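Local coordinates for protein AT5g51070/K3K7_27 (Arabidopsis thaliana, PDB 5GKM) that forms the N-terminal Clp R domain of the Clp protease-associated chaperone ClpD, a protein that probably hydrolyses ATP, at residues 33-38 with 130-135. Numbering follows the deposited sequence.
Sequences VYTQHL and VDDGSA
The carboxylate of D131 meets the T35 hydroxyl on the anti side of OD2, 25° out of its plane, and the backbone N of A135 on the syn side of the same oxygen. OD1 instead takes the backbone N of G133 from above the plane, closing an Asx turn. The T35 OG1 to D131 OD2 bond measures 2.8 Å, with OG1 as donor; a chi1 of 54° sets that hydroxyl between the backbone N and the carbonyl carbon. T35 CG2 rests 3.9 Å from D131 CB. The second carboxylate, of D132, accepts from the backbone N of S134 on the anti side of OD1, well out of the carboxylate plane, in another Asx turn, while OD2 accepts from a water 2.8 Å away. That water O lies in plane at the edge of the Y34 ring and accepts the N-H of T35 (N to water O 3.0 Å), bridging the two segments. The H37 ring has Q36 CG 3.8 Å above one face, toward the rim, and takes the backbone N of Y34 nearly in plane at ND1. The starts of two helices lie side by side in the all-helical Clp R domain: Y34 is the N-cap of helix 35-45, G133 that of helix 134-142, and the aspartates gather N-H groups at the second start, whose helix dipole would probably steady their negative charge. Q36 OE1 lies 3.4 Å from S134 CB; its NE2 hydrogen-bonds to Q79 OE1, outside the two segments. L127 of helix 120-130 touches both T35 and A135.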
loop_
_atom_site.group_PDB
_atom_site.type_symbol
_atom_site.label_atom_id
_atom_site.label_comp_id
_atom_site.label_asym_id
_atom_site.label_seq_id
_atom_site.Cartn_x
_atom_site.Cartn_y
_atom_site.Cartn_z
ATOM N N VAL A 33 -5.988 -8.896 1.254
ATOM C CA VAL A 33 -5.385 -7.670 0.789
ATOM C C VAL A 33 -4.087 -7.991 0.059
ATOM O O VAL A 33 -3.186 -8.505 0.614
ATOM C CB VAL A 33 -4.992 -6.805 1.990
ATOM C CG1 VAL A 33 -4.301 -5.548 1.540
ATOM C CG2 VAL A 33 -6.204 -6.446 2.797
ATOM N N TYR A 34 -4.052 -7.690 -1.218
ATOM C CA TYR A 34 -2.864 -7.827 -2.003
ATOM C C TYR A 34 -2.234 -6.430 -2.194
ATOM O O TYR A 34 -2.740 -5.487 -1.717
ATOM C CB TYR A 34 -3.127 -8.533 -3.320
ATOM C CG TYR A 34 -3.343 -10.024 -3.232
ATOM C CD1 TYR A 34 -4.555 -10.547 -2.910
ATOM C CD2 TYR A 34 -2.319 -10.877 -3.499
ATOM C CE1 TYR A 34 -4.736 -11.909 -2.848
ATOM C CE2 TYR A 34 -2.475 -12.247 -3.436
ATOM C CZ TYR A 34 -3.686 -12.755 -3.088
ATOM O OH TYR A 34 -3.846 -14.113 -3.069
ATOM N N THR A 35 -1.095 -6.365 -2.848
ATOM C CA THR A 35 -0.323 -5.148 -2.803
ATOM C C THR A 35 -0.954 -3.978 -3.523
ATOM O O THR A 35 -0.711 -2.886 -3.184
ATOM C CB THR A 35 1.154 -5.335 -3.179
ATOM O OG1 THR A 35 1.263 -5.974 -4.430
ATOM C CG2 THR A 35 1.795 -6.137 -2.137
ATOM N N GLN A 36 -1.720 -4.262 -4.558
ATOM C CA GLN A 36 -2.450 -3.182 -5.205
ATOM C C GLN A 36 -3.500 -2.543 -4.261
ATOM O O GLN A 36 -3.823 -1.424 -4.378
ATOM C CB GLN A 36 -3.073 -3.606 -6.545
ATOM C CG GLN A 36 -4.243 -4.567 -6.439
ATOM C CD GLN A 36 -3.837 -6.018 -6.393
ATOM O OE1 GLN A 36 -2.734 -6.357 -6.080
ATOM N NE2 GLN A 36 -4.768 -6.864 -6.742
ATOM N N HIS A 37 -4.048 -3.348 -3.378
ATOM C CA HIS A 37 -4.946 -2.847 -2.381
ATOM C C HIS A 37 -4.278 -1.990 -1.340
ATOM O O HIS A 37 -4.815 -1.048 -0.869
ATOM C CB HIS A 37 -5.777 -3.958 -1.762
ATOM C CG HIS A 37 -6.341 -4.897 -2.775
ATOM N ND1 HIS A 37 -6.113 -6.221 -2.759
ATOM C CD2 HIS A 37 -7.134 -4.651 -3.876
ATOM C CE1 HIS A 37 -6.723 -6.777 -3.798
ATOM N NE2 HIS A 37 -7.360 -5.816 -4.475
ATOM N N LEU A 38 -3.086 -2.409 -0.970
ATOM C CA LEU A 38 -2.280 -1.605 -0.078
ATOM C C LEU A 38 -1.969 -0.236 -0.727
ATOM O O LEU A 38 -1.974 0.749 -0.088
ATOM C CB LEU A 38 -0.989 -2.344 0.258
ATOM C CG LEU A 38 -0.078 -1.582 1.201
ATOM C CD1 LEU A 38 -0.751 -1.226 2.529
ATOM C CD2 LEU A 38 1.195 -2.363 1.427
ATOM N N VAL A 130 9.751 -4.254 -3.074
ATOM C CA VAL A 130 9.687 -5.688 -2.818
ATOM C C VAL A 130 8.397 -6.426 -3.159
ATOM O O VAL A 130 8.230 -7.547 -2.743
ATOM C CB VAL A 130 10.074 -6.040 -1.364
ATOM C CG1 VAL A 130 11.416 -5.455 -1.032
ATOM C CG2 VAL A 130 9.008 -5.613 -0.390
ATOM N N ASP A 131 7.498 -5.786 -3.892
ATOM C CA ASP A 131 6.231 -6.432 -4.199
ATOM C C ASP A 131 6.252 -7.344 -5.444
ATOM O O ASP A 131 7.281 -7.575 -5.973
ATOM C CB ASP A 131 5.019 -5.475 -4.170
ATOM C CG ASP A 131 4.571 -5.017 -5.552
ATOM O OD1 ASP A 131 5.450 -4.936 -6.377
ATOM O OD2 ASP A 131 3.407 -4.707 -5.768
ATOM N N ASP A 132 5.088 -7.846 -5.825
ATOM C CA ASP A 132 4.939 -8.881 -6.886
ATOM C C ASP A 132 4.754 -8.310 -8.272
ATOM O O ASP A 132 4.531 -9.031 -9.206
ATOM C CB ASP A 132 3.836 -9.910 -6.591
ATOM C CG ASP A 132 2.454 -9.314 -6.557
ATOM O OD1 ASP A 132 2.353 -8.130 -6.738
ATOM O OD2 ASP A 132 1.487 -10.060 -6.344
ATOM N N GLY A 133 4.922 -7.014 -8.387
ATOM C CA GLY A 133 4.698 -6.280 -9.587
ATOM C C GLY A 133 3.337 -5.634 -9.690
ATOM O O GLY A 133 3.093 -4.878 -10.560
ATOM N N SER A 134 2.480 -5.929 -8.737
ATOM C CA SER A 134 1.142 -5.375 -8.755
ATOM C C SER A 134 1.098 -3.873 -8.657
ATOM O O SER A 134 0.416 -3.276 -9.397
ATOM C CB SER A 134 0.277 -6.011 -7.670
ATOM O OG SER A 134 0.271 -7.392 -7.832
ATOM N N ALA A 135 1.869 -3.292 -7.777
ATOM C CA ALA A 135 1.828 -1.831 -7.664
ATOM C C ALA A 135 2.247 -1.123 -8.932
ATOM O O ALA A 135 1.666 -0.167 -9.315
ATOM C CB ALA A 135 2.682 -1.351 -6.490
HETATM O O HOH W 1 0.401 -8.589 -4.223
#